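Local coordinates for extracellular solute-binding protein family 1 (Arthrobacter chlorophenolicus, PDB 4R2F) that probably captures laminaribiose outside the cell membrane, as the solute-binding component of an ABC-type sugar importer, at residues 158-162 against 163-167; 173-176 against 177-180; 229-232 against 233-236. All coordinates share one frame; numbering follows the deposited sequence.

Contact 1: 158-162 against 163-167; sequences LWYRK and SLFEK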
loop_
_atom_site.group_PDB
_atom_site.type_symbol
_atom_site.label_atom_id
_atom_site.label_comp_id
_atom_site.label_asym_id
_atom_site.label_seq_id
_atom_site.Cartn_x
_atom_site.Cartn_y
_atom_site.Cartn_z
ATOM N N LEU A 158 9.281 -8.556 -0.152
ATOM C CA LEU A 158 9.920 -9.206 0.969
ATOM C C LEU A 158 11.371 -8.716 1.026
ATOM O O LEU A 158 11.981 -8.428 -0.018
ATOM C CB LEU A 158 9.845 -10.711 0.807
ATOM C CG LEU A 158 8.423 -11.286 0.882
ATOM C CD1 LEU A 158 8.375 -12.689 0.315
ATOM C CD2 LEU A 158 7.905 -11.294 2.308
ATOM N N TRP A 159 11.869 -8.547 2.240
ATOM C CA TRP A 159 13.213 -8.040 2.502
ATOM C C TRP A 159 13.876 -8.954 3.492
ATOM O O TRP A 159 13.181 -9.624 4.264
ATOM C CB TRP A 159 13.166 -6.623 3.117
ATOM C CG TRP A 159 12.671 -5.589 2.183
ATOM C CD1 TRP A 159 11.381 -5.334 1.882
ATOM C CD2 TRP A 159 13.459 -4.679 1.392
ATOM N NE1 TRP A 159 11.302 -4.327 0.956
ATOM C CE2 TRP A 159 12.563 -3.905 0.640
ATOM C CE3 TRP A 159 14.829 -4.437 1.266
ATOM C CZ2 TRP A 159 12.985 -2.904 -0.241
ATOM C CZ3 TRP A 159 15.251 -3.450 0.389
ATOM C CH2 TRP A 159 14.332 -2.686 -0.346
ATOM N N TYR A 160 15.215 -8.933 3.502
ATOM C CA TYR A 160 15.984 -9.668 4.484
ATOM C C TYR A 160 17.244 -8.934 4.847
ATOM O O TYR A 160 17.717 -8.062 4.113
ATOM C CB TYR A 160 16.320 -11.087 4.001
ATOM C CG TYR A 160 17.385 -11.218 2.923
ATOM C CD1 TYR A 160 17.123 -10.866 1.599
ATOM C CD2 TYR A 160 18.623 -11.780 3.206
ATOM C CE1 TYR A 160 18.085 -11.010 0.601
ATOM C CE2 TYR A 160 19.593 -11.938 2.215
ATOM C CZ TYR A 160 19.323 -11.563 0.907
ATOM O OH TYR A 160 20.288 -11.715 -0.069
ATOM N N ARG A 161 17.789 -9.289 5.996
ATOM C CA ARG A 161 19.056 -8.745 6.419
ATOM C C ARG A 161 20.087 -9.872 6.320
ATOM O O ARG A 161 20.010 -10.880 7.023
ATOM C CB ARG A 161 18.938 -8.171 7.824
ATOM C CG ARG A 161 20.192 -7.495 8.330
ATOM C CD ARG A 161 19.978 -6.927 9.730
ATOM N NE ARG A 161 19.488 -5.533 9.782
ATOM C CZ ARG A 161 20.235 -4.435 9.591
ATOM N NH1 ARG A 161 19.708 -3.223 9.706
ATOM N NH2 ARG A 161 21.510 -4.530 9.268
ATOM N N LYS A 162 21.042 -9.700 5.425
ATOM C CA LYS A 162 22.052 -10.752 5.158
ATOM C C LYS A 162 22.801 -11.223 6.406
ATOM O O LYS A 162 22.985 -12.420 6.604
ATOM C CB LYS A 162 23.078 -10.269 4.157
ATOM C CG LYS A 162 22.505 -9.805 2.833
ATOM C CD LYS A 162 23.608 -9.405 1.857
ATOM C CE LYS A 162 24.515 -8.335 2.433
ATOM N NZ LYS A 162 25.026 -7.463 1.357
ATOM N N SER A 163 23.199 -10.286 7.263
ATOM C CA SER A 163 23.978 -10.643 8.458
ATOM C C SER A 163 23.208 -11.591 9.363
ATOM O O SER A 163 23.787 -12.451 10.006
ATOM C CB SER A 163 24.394 -9.386 9.233
ATOM O OG SER A 163 23.265 -8.574 9.558
ATOM N N LEU A 164 21.891 -11.458 9.400
ATOM C CA LEU A 164 21.107 -12.263 10.322
ATOM C C LEU A 164 20.833 -13.643 9.787
ATOM O O LEU A 164 20.658 -14.593 10.558
ATOM C CB LEU A 164 19.782 -11.553 10.669
ATOM C CG LEU A 164 19.995 -10.303 11.520
ATOM C CD1 LEU A 164 18.687 -9.600 11.831
ATOM C CD2 LEU A 164 20.711 -10.669 12.814
ATOM N N PHE A 165 20.775 -13.758 8.467
ATOM C CA PHE A 165 20.651 -15.064 7.839
ATOM C C PHE A 165 21.976 -15.809 7.973
ATOM O O PHE A 165 21.989 -16.999 8.230
ATOM C CB PHE A 165 20.207 -14.933 6.382
ATOM C CG PHE A 165 18.719 -14.874 6.239
ATOM C CD1 PHE A 165 18.016 -13.720 6.608
ATOM C CD2 PHE A 165 18.008 -15.996 5.837
ATOM C CE1 PHE A 165 16.636 -13.686 6.526
ATOM C CE2 PHE A 165 16.628 -15.964 5.764
ATOM C CZ PHE A 165 15.943 -14.811 6.094
ATOM N N GLU A 166 23.079 -15.082 7.839
ATOM C CA GLU A 166 24.411 -15.642 8.048
ATOM C C GLU A 166 24.592 -16.124 9.490
ATOM O O GLU A 166 25.046 -17.228 9.721
ATOM C CB GLU A 166 25.442 -14.575 7.708
ATOM C CG GLU A 166 26.875 -14.880 8.088
ATOM C CD GLU A 166 27.801 -13.780 7.612
ATOM O OE1 GLU A 166 27.468 -12.585 7.804
ATOM O OE2 GLU A 166 28.851 -14.110 7.031
ATOM N N LYS A 167 24.218 -15.291 10.453
ATOM C CA LYS A 167 24.273 -15.660 11.844
ATOM C C LYS A 167 23.467 -16.907 12.175
ATOM O O LYS A 167 23.900 -17.734 12.962
ATOM C CB LYS A 167 23.777 -14.509 12.719
ATOM C CG LYS A 167 24.082 -14.699 14.201
ATOM C CD LYS A 167 23.113 -13.936 15.098
ATOM C CE LYS A 167 23.409 -12.443 15.135
ATOM N NZ LYS A 167 24.462 -12.098 16.127
#
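Tyr160 turns the edge of its ring toward the face of Phe165, five residues further on, in a T-shaped stack whose planes stand at 82°. The ring centroids lie 5.6 Å apart. The closest touch in the pair is made by the tyrosine's CB, which comes within 3.6 Å of Phe165 CE1. With a chi1 of 73°, Tyr160 CG sits between its backbone N and carbonyl carbon, a torsion that turns the ring so that its edge faces Phe165. The example illustrates how a strand can pass straight into a helix: Arg161, the last strand residue, is also the N-cap, yet it caps with its backbone rather than its side chain. Its O accepts from Leu164 N at 3.1 Å, the donor lying well above the carbonyl plane. The same Arg161 O accepts more weakly from Phe165 N, and it lies in plane at the edge of the Phe165 ring. The aliphatic part of the arginine packs on the helix, CD meeting Leu164 CD1 at 3.6 Å, before a bend at chi3 (-90°) carries the guanidinium to salt bridges with Asp286 and Asp290. Asp290 also receives Ser163 OG, so one carboxylate ties the strand end to the helix start. The first strong i to i+4 bond is Glu166 N to Lys162 O. Strand 145-161 runs here between strands 273-275 and 291-294, antiparallel to both, while helix 162-168 follows it directly and Phe165 reaches Val170 in the next loop.

Contact 2: 173-176 against 177-180; sequences PTDW and ASLL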
loop_
_atom_site.group_PDB
_atom_site.type_symbol
_atom_site.label_atom_id
_atom_site.label_comp_id
_atom_site.label_asym_id
_atom_site.label_seq_id
_atom_site.Cartn_x
_atom_site.Cartn_y
_atom_site.Cartn_z
ATOM N N PRO A 173 14.343 -18.034 2.128
ATOM C CA PRO A 173 13.213 -18.895 1.803
ATOM C C PRO A 173 12.754 -18.789 0.359
ATOM O O PRO A 173 12.838 -17.707 -0.238
ATOM C CB PRO A 173 12.112 -18.376 2.716
ATOM C CG PRO A 173 12.807 -17.659 3.783
ATOM C CD PRO A 173 13.990 -17.049 3.159
ATOM N N THR A 174 12.271 -19.908 -0.189
ATOM C CA THR A 174 11.698 -19.945 -1.536
ATOM C C THR A 174 10.225 -20.304 -1.491
ATOM O O THR A 174 9.543 -20.254 -2.512
ATOM C CB THR A 174 12.415 -20.984 -2.400
ATOM O OG1 THR A 174 12.331 -22.254 -1.753
ATOM C CG2 THR A 174 13.882 -20.604 -2.582
ATOM N N ASP A 175 9.734 -20.672 -0.309
ATOM C CA ASP A 175 8.348 -21.071 -0.149
ATOM C C ASP A 175 7.963 -21.048 1.305
ATOM O O ASP A 175 8.815 -20.760 2.161
ATOM C CB ASP A 175 8.093 -22.452 -0.773
ATOM C CG ASP A 175 8.961 -23.575 -0.181
ATOM O OD1 ASP A 175 9.607 -23.456 0.889
ATOM O OD2 ASP A 175 8.970 -24.626 -0.829
ATOM N N TRP A 176 6.696 -21.341 1.589
ATOM C CA TRP A 176 6.178 -21.241 2.965
ATOM C C TRP A 176 6.896 -22.195 3.918
ATOM O O TRP A 176 7.236 -21.817 5.032
ATOM C CB TRP A 176 4.666 -21.477 3.007
ATOM C CG TRP A 176 3.888 -20.351 2.413
ATOM C CD1 TRP A 176 4.387 -19.319 1.650
ATOM C CD2 TRP A 176 2.478 -20.130 2.500
ATOM N NE1 TRP A 176 3.380 -18.467 1.298
ATOM C CE2 TRP A 176 2.195 -18.942 1.792
ATOM C CE3 TRP A 176 1.427 -20.808 3.124
ATOM C CZ2 TRP A 176 0.907 -18.422 1.685
ATOM C CZ3 TRP A 176 0.157 -20.282 3.027
ATOM C CH2 TRP A 176 -0.092 -19.104 2.306
ATOM N N ALA A 177 7.143 -23.415 3.460
ATOM C CA ALA A 177 7.808 -24.422 4.269
ATOM C C ALA A 177 9.219 -23.965 4.605
ATOM O O ALA A 177 9.648 -24.093 5.738
ATOM C CB ALA A 177 7.832 -25.771 3.546
ATOM N N SER A 178 9.941 -23.413 3.635
ATOM C CA SER A 178 11.270 -22.918 3.926
ATOM C C SER A 178 11.224 -21.626 4.799
ATOM O O SER A 178 12.103 -21.418 5.619
ATOM C CB SER A 178 12.108 -22.773 2.643
ATOM O OG SER A 178 11.592 -21.805 1.738
ATOM N N LEU A 179 10.186 -20.795 4.664
ATOM C CA LEU A 179 10.037 -19.614 5.543
ATOM C C LEU A 179 9.935 -20.031 7.013
ATOM O O LEU A 179 10.616 -19.475 7.890
ATOM C CB LEU A 179 8.823 -18.758 5.122
ATOM C CG LEU A 179 8.315 -17.638 6.035
ATOM C CD1 LEU A 179 9.430 -16.693 6.404
ATOM C CD2 LEU A 179 7.163 -16.878 5.367
ATOM N N LEU A 180 9.089 -21.020 7.274
ATOM C CA LEU A 180 8.912 -21.558 8.634
ATOM C C LEU A 180 10.199 -22.141 9.212
ATOM O O LEU A 180 10.553 -21.832 10.343
ATOM C CB LEU A 180 7.811 -22.614 8.655
ATOM C CG LEU A 180 7.461 -23.214 10.019
ATOM C CD1 LEU A 180 6.936 -22.164 10.985
ATOM C CD2 LEU A 180 6.460 -24.340 9.844
#
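A side-chain N-cap opens helix 176-188: Asp175 OD1 accepts from Ser178 N at 2.8 Å, three residues on, with the amide arriving nearly along the C-O axis of the carboxylate. The rotamer of Asp175 is what brings OD1 to that amide. Its chi1 of 59° sets CG between the backbone N and the carbonyl carbon and folds the carboxylate back over the first turn. Ser178 adopts a matching conformation, chi1 64°, and its hydroxyl is tucked in the same way, inward to the loop instead of out along the helix. Ser178 OG lies close to Asp175 OD1, at 2.7 Å, while it takes a hydrogen bond from Thr174 N at 2.8 Å. OD1 is therefore approached by both the amide and the hydroxyl of one residue, and the carboxylate's negative charge, set at the N-terminal end of the helix, would probably be favoured by the helix dipole. An alanine here has no OD1, and Ser178 N would probably be left without its capping acceptor, while the serine hydroxyl, still bonded by Thr174 N, would lose its carboxylate neighbour. Behind the polar network the loop closes with an apolar touch, Pro173 CB packing on Leu179 CB at 4.1 Å; both residues also lean on Tyr273. Trp176 points the other way, stacking on Phe240 of helix 232-246. Backbone bonds carry the turn onward, Leu179 N to Asp175 O in the carbonyl plane, then Leu180 N to Trp176 O at 3.0 Å, with an N-H...O angle of 167°.

Contact 3: 229-232 against 233-236; sequences VLND and RNVE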
loop_
_atom_site.group_PDB
_atom_site.type_symbol
_atom_site.label_atom_id
_atom_site.label_comp_id
_atom_site.label_asym_id
_atom_site.label_seq_id
_atom_site.Cartn_x
_atom_site.Cartn_y
_atom_site.Cartn_z
ATOM N N VAL A 229 -14.646 -15.251 1.162
ATOM C CA VAL A 229 -13.688 -15.177 2.276
ATOM C C VAL A 229 -13.299 -16.544 2.845
ATOM O O VAL A 229 -12.135 -16.794 3.154
ATOM C CB VAL A 229 -14.237 -14.269 3.375
ATOM C CG1 VAL A 229 -13.289 -14.242 4.579
ATOM C CG2 VAL A 229 -14.427 -12.878 2.803
ATOM N N LEU A 230 -14.264 -17.448 2.928
ATOM C CA LEU A 230 -14.025 -18.761 3.514
ATOM C C LEU A 230 -13.496 -19.786 2.521
ATOM O O LEU A 230 -13.473 -20.974 2.804
ATOM C CB LEU A 230 -15.306 -19.261 4.197
ATOM C CG LEU A 230 -15.456 -18.654 5.590
ATOM C CD1 LEU A 230 -16.918 -18.480 5.992
ATOM C CD2 LEU A 230 -14.691 -19.556 6.558
ATOM N N ASN A 231 -13.059 -19.339 1.353
ATOM C CA ASN A 231 -12.360 -20.231 0.418
ATOM C C ASN A 231 -11.223 -21.006 1.118
ATOM O O ASN A 231 -10.487 -20.454 1.941
ATOM C CB ASN A 231 -11.890 -19.391 -0.795
ATOM C CG ASN A 231 -10.612 -19.892 -1.400
ATOM O OD1 ASN A 231 -9.535 -19.611 -0.898
ATOM N ND2 ASN A 231 -10.721 -20.637 -2.491
ATOM N N ASP A 232 -11.089 -22.286 0.799
ATOM C CA ASP A 232 -10.029 -23.132 1.388
ATOM C C ASP A 232 -8.590 -22.645 1.241
ATOM O O ASP A 232 -7.733 -23.045 2.028
ATOM C CB ASP A 232 -10.038 -24.531 0.780
ATOM C CG ASP A 232 -11.272 -25.362 1.167
ATOM O OD1 ASP A 232 -12.352 -24.833 1.538
ATOM O OD2 ASP A 232 -11.153 -26.592 1.061
ATOM N N ARG A 233 -8.280 -21.880 0.201
ATOM C CA ARG A 233 -6.928 -21.339 0.070
ATOM C C ARG A 233 -6.699 -20.229 1.091
ATOM O O ARG A 233 -5.600 -20.062 1.603
ATOM C CB ARG A 233 -6.652 -20.800 -1.327
ATOM C CG ARG A 233 -6.682 -21.844 -2.429
ATOM C CD ARG A 233 -5.608 -22.868 -2.218
ATOM N NE ARG A 233 -5.461 -23.779 -3.344
ATOM C CZ ARG A 233 -4.688 -23.584 -4.407
ATOM N NH1 ARG A 233 -3.985 -22.469 -4.572
ATOM N NH2 ARG A 233 -4.636 -24.526 -5.332
ATOM N N ASN A 234 -7.746 -19.476 1.368
ATOM C CA ASN A 234 -7.699 -18.499 2.418
ATOM C C ASN A 234 -7.528 -19.153 3.774
ATOM O O ASN A 234 -6.770 -18.656 4.589
ATOM C CB ASN A 234 -8.936 -17.622 2.412
ATOM C CG ASN A 234 -9.021 -16.730 1.180
ATOM O OD1 ASN A 234 -8.026 -16.543 0.457
ATOM N ND2 ASN A 234 -10.194 -16.141 0.961
ATOM N N VAL A 235 -8.196 -20.270 4.015
ATOM C CA VAL A 235 -8.090 -20.932 5.322
ATOM C C VAL A 235 -6.675 -21.392 5.547
ATOM O O VAL A 235 -6.101 -21.185 6.622
ATOM C CB VAL A 235 -9.056 -22.138 5.464
ATOM C CG1 VAL A 235 -8.799 -22.903 6.757
ATOM C CG2 VAL A 235 -10.494 -21.655 5.418
ATOM N N GLU A 236 -6.110 -22.036 4.541
ATOM C CA GLU A 236 -4.715 -22.454 4.618
ATOM C C GLU A 236 -3.740 -21.311 4.897
ATOM O O GLU A 236 -2.755 -21.503 5.610
ATOM C CB GLU A 236 -4.268 -23.055 3.307
ATOM C CG GLU A 236 -4.018 -24.527 3.315
ATOM C CD GLU A 236 -3.306 -24.924 2.054
ATOM O OE1 GLU A 236 -2.209 -25.501 2.160
ATOM O OE2 GLU A 236 -3.828 -24.610 0.963
#
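Asn231 and Asn234 meet through one side-chain oxygen: Asn231 OD1 accepts from Asn234 N at 2.9 Å, the donor tilted 22° from the carbonyl plane, and also, weakly, from Arg233 N at 2.8 Å. The latter bond is bent to 120° at the hydrogen. A second side-chain bond runs the opposite way. Asn234 ND2 donates to Val229 O at 3.0 Å; the hydrogen points almost straight at the oxygen, which lies in the plane of the amide, although the nitrogen stands above the carbonyl plane of Val229. With chi1 at -67°, Asn234 CG is anti to its own carbonyl carbon, and the amide lies back along the loop, where ND2 also reaches Gly219 O. Here a side-chain N-cap at Asn231 starts helix 232-246, and the residue three places later returns a bond to the loop preceding the cap. Among backbone bonds, Val235 N to Asn231 O lies in the carbonyl plane, whereas Glu236 N approaches Asp232 O from above it at 3.2 Å. Val235 CG2 lies against backbone oxygens, 3.7 Å from Asn231 O. The charged ends find partners beyond the two segments: Arg233 NH1 forms a salt bridge with Asp303 and a hydrogen bond to Asn216 O, and Glu236 OE2 is hydrogen-bonded to His301 and to Asn216 ND2.

How the contacts relate
All three contacts are helix starts, and they compare well as solutions to one problem: contact 1 caps with a backbone carbonyl, contacts 2 and 3 with an acidic and an amide side chain respectively. They follow one another along the chain. Contacts 1 and 2, centred 14 Å apart, touch where Phe165 CE2 packs against Pro173 CD at 3.9 Å. Contact 2 in turn meets contact 3, 19 Å away between centres, through Trp176 CZ3 and Glu236 O at 4.1 Å. Contacts 1 and 3 stay about 15 Å apart at their nearest atoms. Each lies 22 to 24 Å from the chain's centre, on the periphery of the fold that holds the bound laminaribiose.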